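Local coordinates for protein tropomodulin (Caenorhabditis elegans, PDB 1PGV) that probably caps the pointed ends of actin filaments, blocking their elongation and depolymerization, and is represented here by its C-terminal leucine-rich-repeat domain, at residues E73-A78 / R88-L93; E113-L118 / F131-Q136. All blocks are in the same frame, centred on the assembly; numbering follows the deposited sequence. Where two conformers were deposited one is given.

Contact 1: residues E73-A78 / R88-L93; sequences EKFSLA and RGLIEL
Phe75 and Leu93 make the closest approach between strand 74-76 and helix 90-96: Leu93 CD2 lies 3.6 Å from Phe75 CD2. The same methyl is 3.9 Å from Phe75 CE2, so it rests beside one C-C bond of the ring and does not touch a lone corner. Leu90 adds a second methyl, its CD2 standing 4.0 Å from Phe75 CE2. Both leucine methyls reach the ring at a slant, and CE2 is the atom they share.

The torsions explain how a strand and a helix whose nearest alpha carbons, Phe75 CA and Leu90 CA, are 10.3 Å apart can still touch. Phe75 and Leu93 both start out toward the opposing segment, and in each CG is anti to the backbone N (chi1 -171° and 175°), which extends the two side chains into the gap. Leu90 leaves its backbone less directly, and its CD2 branch does the reaching.

Within the strand segment, Leu77 supports the ring from a different direction. Its CD1 sits 3.7 Å above the plane of the Phe75 ring, over the centre of one face; its CB also points toward the helix, though the side chain does not touch it. Farther out, Leu62 and Ile63 of helix 56-66 touch the Phe75 ring, while Ala66 packs on Leu93.

Phe75, Leu90 and Leu93 are all buried; the contact hides 123 Å² of surface, both sides summed, and only carbon atoms meet. A strand of the parallel sheet and a helix running roughly antiparallel to it are thus joined, as in the hydrophobic interior of a leucine-rich-repeat domain, by the fit of methyls to a ring, an attraction without directional bonds in which shape and exclusion of water would do the work.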
loop_
_atom_site.group_PDB
_atom_site.type_symbol
_atom_site.label_atom_id
_atom_site.label_comp_id
_atom_site.label_asym_id
_atom_site.label_seq_id
_atom_site.Cartn_x
_atom_site.Cartn_y
_atom_site.Cartn_z
ATOM N N GLU A 73 8.605 7.009 3.537
ATOM C CA GLU A 73 8.486 6.803 2.100
ATOM C C GLU A 73 8.213 5.360 1.715
ATOM O O GLU A 73 7.605 5.092 0.677
ATOM C CB GLU A 73 9.768 7.271 1.401
ATOM C CG GLU A 73 9.937 8.778 1.384
ATOM C CD GLU A 73 11.283 9.210 0.832
ATOM O OE1 GLU A 73 11.897 8.437 0.067
ATOM O OE2 GLU A 73 11.715 10.333 1.159
ATOM N N LYS A 74 8.678 4.428 2.537
ATOM C CA LYS A 74 8.476 3.013 2.258
ATOM C C LYS A 74 8.073 2.267 3.520
ATOM O O LYS A 74 8.712 2.391 4.563
ATOM C CB LYS A 74 9.748 2.392 1.682
ATOM C CG LYS A 74 10.221 3.027 0.386
ATOM C CD LYS A 74 11.467 2.328 -0.143
ATOM C CE LYS A 74 11.948 2.959 -1.442
ATOM N NZ LYS A 74 13.128 2.235 -1.998
ATOM N N PHE A 75 6.996 1.495 3.417
ATOM C CA PHE A 75 6.500 0.728 4.550
ATOM C C PHE A 75 6.198 -0.670 4.035
ATOM O O PHE A 75 5.314 -0.857 3.199
ATOM C CB PHE A 75 5.245 1.398 5.119
ATOM C CG PHE A 75 4.776 0.814 6.426
ATOM C CD1 PHE A 75 5.652 0.115 7.252
ATOM C CD2 PHE A 75 3.462 0.996 6.849
ATOM C CE1 PHE A 75 5.226 -0.391 8.482
ATOM C CE2 PHE A 75 3.027 0.494 8.078
ATOM C CZ PHE A 75 3.913 -0.199 8.893
ATOM N N SER A 76 6.957 -1.654 4.511
ATOM C CA SER A 76 6.773 -3.024 4.055
ATOM C C SER A 76 6.477 -3.972 5.211
ATOM O O SER A 76 7.206 -4.007 6.205
ATOM C CB SER A 76 8.021 -3.496 3.305
ATOM O OG SER A 76 7.777 -4.710 2.619
ATOM N N LEU A 77 5.395 -4.734 5.066
ATOM C CA LEU A 77 4.972 -5.697 6.078
ATOM C C LEU A 77 4.661 -7.019 5.393
ATOM O O LEU A 77 3.704 -7.707 5.758
ATOM C CB LEU A 77 3.708 -5.220 6.799
ATOM C CG LEU A 77 3.568 -3.771 7.253
ATOM C CD1 LEU A 77 3.282 -2.882 6.047
ATOM C CD2 LEU A 77 2.424 -3.669 8.260
ATOM N N ALA A 78 5.460 -7.368 4.393
ATOM C CA ALA A 78 5.255 -8.607 3.661
ATOM C C ALA A 78 5.530 -9.816 4.543
ATOM O O ALA A 78 6.441 -9.807 5.368
ATOM C CB ALA A 78 6.160 -8.651 2.432
ATOM N N ARG A 88 -6.300 -3.041 8.999
ATOM C CA ARG A 88 -7.335 -2.024 8.837
ATOM C C ARG A 88 -6.790 -0.613 9.060
ATOM O O ARG A 88 -7.224 0.337 8.408
ATOM C CB ARG A 88 -8.488 -2.283 9.810
ATOM C CG ARG A 88 -9.859 -2.323 9.154
ATOM C CD ARG A 88 -10.527 -3.677 9.360
ATOM N NE ARG A 88 -10.688 -3.991 10.778
ATOM C CZ ARG A 88 -11.111 -5.163 11.244
ATOM N NH1 ARG A 88 -11.419 -6.143 10.404
ATOM N NH2 ARG A 88 -11.218 -5.358 12.553
ATOM N N GLY A 89 -5.841 -0.485 9.984
ATOM C CA GLY A 89 -5.262 0.814 10.285
ATOM C C GLY A 89 -4.534 1.442 9.110
ATOM O O GLY A 89 -4.281 2.652 9.099
ATOM N N LEU A 90 -4.194 0.624 8.119
ATOM C CA LEU A 90 -3.498 1.119 6.935
ATOM C C LEU A 90 -4.377 2.078 6.150
ATOM O O LEU A 90 -3.881 2.888 5.361
ATOM C CB LEU A 90 -3.066 -0.041 6.036
ATOM C CG LEU A 90 -1.920 -0.906 6.568
ATOM C CD1 LEU A 90 -1.594 -1.987 5.559
ATOM C CD2 LEU A 90 -0.693 -0.034 6.837
ATOM N N ILE A 91 -5.689 1.990 6.354
ATOM C CA ILE A 91 -6.588 2.891 5.659
ATOM C C ILE A 91 -6.288 4.327 6.076
ATOM O O ILE A 91 -6.150 5.201 5.227
ATOM C CB ILE A 91 -8.073 2.573 5.965
ATOM C CG1 ILE A 91 -8.441 1.219 5.353
ATOM C CG2 ILE A 91 -8.968 3.673 5.396
ATOM C CD1 ILE A 91 -9.841 0.736 5.702
ATOM N N GLU A 92 -6.179 4.573 7.381
ATOM C CA GLU A 92 -5.896 5.919 7.865
ATOM C C GLU A 92 -4.529 6.387 7.364
ATOM O O GLU A 92 -4.378 7.528 6.919
ATOM C CB GLU A 92 -5.906 5.970 9.394
ATOM C CG GLU A 92 -5.917 7.390 9.939
ATOM C CD GLU A 92 -5.654 7.461 11.431
ATOM O OE1 GLU A 92 -6.102 6.554 12.163
ATOM O OE2 GLU A 92 -5.011 8.437 11.876
ATOM N N LEU A 93 -3.545 5.499 7.437
ATOM C CA LEU A 93 -2.187 5.827 6.990
ATOM C C LEU A 93 -2.167 6.278 5.533
ATOM O O LEU A 93 -1.634 7.345 5.203
ATOM C CB LEU A 93 -1.267 4.614 7.149
ATOM C CG LEU A 93 0.151 4.821 6.600
ATOM C CD1 LEU A 93 0.803 5.967 7.343
ATOM C CD2 LEU A 93 0.968 3.548 6.746
#

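Contact 2: residues E113-L118 / F131-Q136; sequences ELLARL and FKADNQ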
loop_
_atom_site.group_PDB
_atom_site.type_symbol
_atom_site.label_atom_id
_atom_site.label_comp_id
_atom_site.label_asym_id
_atom_site.label_seq_id
_atom_site.Cartn_x
_atom_site.Cartn_y
_atom_site.Cartn_z
ATOM N N GLU A 113 -11.744 -7.761 -0.087
ATOM C CA GLU A 113 -12.517 -6.577 0.262
ATOM C C GLU A 113 -11.655 -5.506 0.920
ATOM O O GLU A 113 -11.791 -4.321 0.624
ATOM C CB GLU A 113 -13.665 -6.945 1.212
ATOM C CG GLU A 113 -14.694 -7.909 0.630
ATOM C CD GLU A 113 -14.093 -9.242 0.220
ATOM O OE1 GLU A 113 -13.344 -9.840 1.021
ATOM O OE2 GLU A 113 -14.380 -9.697 -0.906
ATOM N N LEU A 114 -10.775 -5.918 1.826
ATOM C CA LEU A 114 -9.921 -4.945 2.494
ATOM C C LEU A 114 -8.935 -4.354 1.489
ATOM O O LEU A 114 -8.697 -3.146 1.488
ATOM C CB LEU A 114 -9.163 -5.585 3.656
ATOM C CG LEU A 114 -8.246 -4.616 4.412
ATOM C CD1 LEU A 114 -9.023 -3.379 4.836
ATOM C CD2 LEU A 114 -7.650 -5.317 5.618
ATOM N N LEU A 115 -8.374 -5.203 0.634
ATOM C CA LEU A 115 -7.427 -4.742 -0.382
ATOM C C LEU A 115 -8.083 -3.702 -1.282
ATOM O O LEU A 115 -7.461 -2.712 -1.656
ATOM C CB LEU A 115 -6.922 -5.914 -1.221
ATOM C CG LEU A 115 -6.031 -6.907 -0.469
ATOM C CD1 LEU A 115 -5.518 -7.970 -1.435
ATOM C CD2 LEU A 115 -4.862 -6.156 0.180
ATOM N N ALA A 116 -9.349 -3.929 -1.630
ATOM C CA ALA A 116 -10.065 -2.979 -2.464
ATOM C C ALA A 116 -10.172 -1.643 -1.734
ATOM O O ALA A 116 -10.019 -0.584 -2.338
ATOM C CB ALA A 116 -11.469 -3.514 -2.803
ATOM N N ARG A 117 -10.443 -1.684 -0.433
ATOM C CA ARG A 117 -10.556 -0.450 0.331
ATOM C C ARG A 117 -9.199 0.256 0.408
ATOM O O ARG A 117 -9.125 1.478 0.300
ATOM C CB ARG A 117 -11.075 -0.738 1.740
ATOM C CG ARG A 117 -12.505 -1.266 1.768
ATOM C CD ARG A 117 -12.929 -1.602 3.192
ATOM N NE ARG A 117 -12.936 -0.416 4.042
ATOM C CZ ARG A 117 -12.905 -0.446 5.371
ATOM N NH1 ARG A 117 -12.861 -1.609 6.011
ATOM N NH2 ARG A 117 -12.917 0.688 6.060
ATOM N N LEU A 118 -8.130 -0.514 0.585
ATOM C CA LEU A 118 -6.794 0.081 0.665
ATOM C C LEU A 118 -6.445 0.796 -0.646
ATOM O O LEU A 118 -5.944 1.925 -0.633
ATOM C CB LEU A 118 -5.742 -0.989 0.973
ATOM C CG LEU A 118 -5.867 -1.713 2.321
ATOM C CD1 LEU A 118 -4.756 -2.742 2.438
ATOM C CD2 LEU A 118 -5.812 -0.716 3.470
ATOM N N PHE A 131 2.154 -0.335 -4.927
ATOM C CA PHE A 131 1.280 -1.004 -3.963
ATOM C C PHE A 131 1.335 -2.497 -4.279
ATOM O O PHE A 131 0.839 -2.927 -5.312
ATOM C CB PHE A 131 -0.154 -0.466 -4.110
ATOM C CG PHE A 131 -1.147 -1.099 -3.172
ATOM C CD1 PHE A 131 -1.732 -2.320 -3.478
ATOM C CD2 PHE A 131 -1.483 -0.475 -1.973
ATOM C CE1 PHE A 131 -2.644 -2.917 -2.600
ATOM C CE2 PHE A 131 -2.392 -1.062 -1.089
ATOM C CZ PHE A 131 -2.972 -2.289 -1.407
ATOM N N LYS A 132 1.957 -3.281 -3.408
ATOM C CA LYS A 132 2.072 -4.713 -3.650
ATOM C C LYS A 132 1.268 -5.465 -2.604
ATOM O O LYS A 132 1.397 -5.206 -1.413
ATOM C CB LYS A 132 3.538 -5.152 -3.590
ATOM C CG LYS A 132 3.836 -6.424 -4.401
ATOM C CD LYS A 132 2.919 -7.587 -4.047
ATOM C CE LYS A 132 3.199 -8.802 -4.911
ATOM N NZ LYS A 132 3.044 -8.528 -6.370
ATOM N N ALA A 133 0.451 -6.408 -3.056
ATOM C CA ALA A 133 -0.384 -7.173 -2.140
ATOM C C ALA A 133 -0.744 -8.550 -2.679
ATOM O O ALA A 133 -1.747 -9.137 -2.262
ATOM C CB ALA A 133 -1.651 -6.390 -1.845
ATOM N N ASP A 134 0.071 -9.079 -3.586
ATOM C CA ASP A 134 -0.229 -10.381 -4.167
ATOM C C ASP A 134 0.078 -11.534 -3.219
ATOM O O ASP A 134 0.715 -11.357 -2.182
ATOM C CB ASP A 134 0.555 -10.585 -5.464
ATOM C CG ASP A 134 -0.242 -11.344 -6.518
ATOM O OD1 ASP A 134 -1.085 -12.198 -6.152
ATOM O OD2 ASP A 134 -0.016 -11.090 -7.720
ATOM N N ASN A 135 -0.402 -12.714 -3.594
ATOM C CA ASN A 135 -0.184 -13.934 -2.831
ATOM C C ASN A 135 -0.780 -13.976 -1.433
ATOM O O ASN A 135 -0.151 -14.497 -0.510
ATOM C CB ASN A 135 1.312 -14.239 -2.750
ATOM C CG ASN A 135 1.921 -14.505 -4.108
ATOM O OD1 ASN A 135 1.451 -15.369 -4.855
ATOM N ND2 ASN A 135 2.972 -13.766 -4.441
ATOM N N GLN A 136 -1.979 -13.427 -1.266
ATOM C CA GLN A 136 -2.633 -13.483 0.038
ATOM C C GLN A 136 -3.136 -14.920 0.129
ATOM O O GLN A 136 -3.178 -15.623 -0.885
ATOM C CB GLN A 136 -3.824 -12.523 0.113
ATOM C CG GLN A 136 -3.486 -11.036 -0.027
ATOM C CD GLN A 136 -2.471 -10.554 0.994
ATOM O OE1 GLN A 136 -2.558 -10.877 2.180
ATOM N NE2 GLN A 136 -1.509 -9.760 0.539
#
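The Phe131 ring meets Leu118 CB obliquely, at its CE2-CZ bond: Phe131 CZ and Phe131 CE2 each lie 3.9 Å from Leu118 CB. Phe131 CB points toward the helix, and CG, anti to the backbone N (chi1 179°), carries the ring out from strand 130-132 to Leu118. The second flat group, the Gln136 amide, holds the Ala133 carbonyl oxygen almost in its own plane. Gln136 NE2 donates to Ala133 O at 2.9 Å in a nearly straight bond, although the donor stands 57° above the carbonyl plane and so off the lone pairs.

Leu115 uses both branches. Its CD2 meets Ala133 CB at 3.8 Å, while Leu115 CD1 lies 3.9 Å from Gln136 CG, so the glutamine offers its aliphatic part to the helix and turns its amide to polar partners, Ala133 O among them. In the adjoining turn, Asn135 N is bonded to Asp134 OD1 at 2.7 Å.

The buried amide has further partners: Gln136 NE2 also bonds to Val105 O, and Gln136 OE1 accepts from Leu110 N. Replacing this glutamine with alanine would probably leave Ala133 O, Val105 O and Leu110 N without these mates and open a gap beside Leu115 CD1.

Helix 112-121 and strand 130-132 belong to one beta-alpha-beta unit with strand 102-104, and Gln136 ties the end of this unit back to the segment following that first strand. On the helix, Leu118 also packs against helix 90-96 and Leu115 against Met149 of helix 143-155.

Contact 1 closes before contact 2 opens along the chain, yet their centres are only 11 Å apart and their helices touch. Leu118 takes part in both the seam and contact 2: its CD2 lies 3.8 Å from Leu90 CB and also 3.8 Å from Ile91 CG1, while its CB serves contact 2. Ile91 also packs on Arg117. Both contacts reach the same parallel sheet, with strand 102-104 between strands 74-76 and 130-132. Each sends a phenylalanine inward with chi1 near 180°, but the rings are turned differently (chi2 23° and -83°). Contact 1 is wholly apolar, whereas contact 2 adds a buried amide. Together they are neighbouring parts of the helix-to-sheet core within the C-terminal domain.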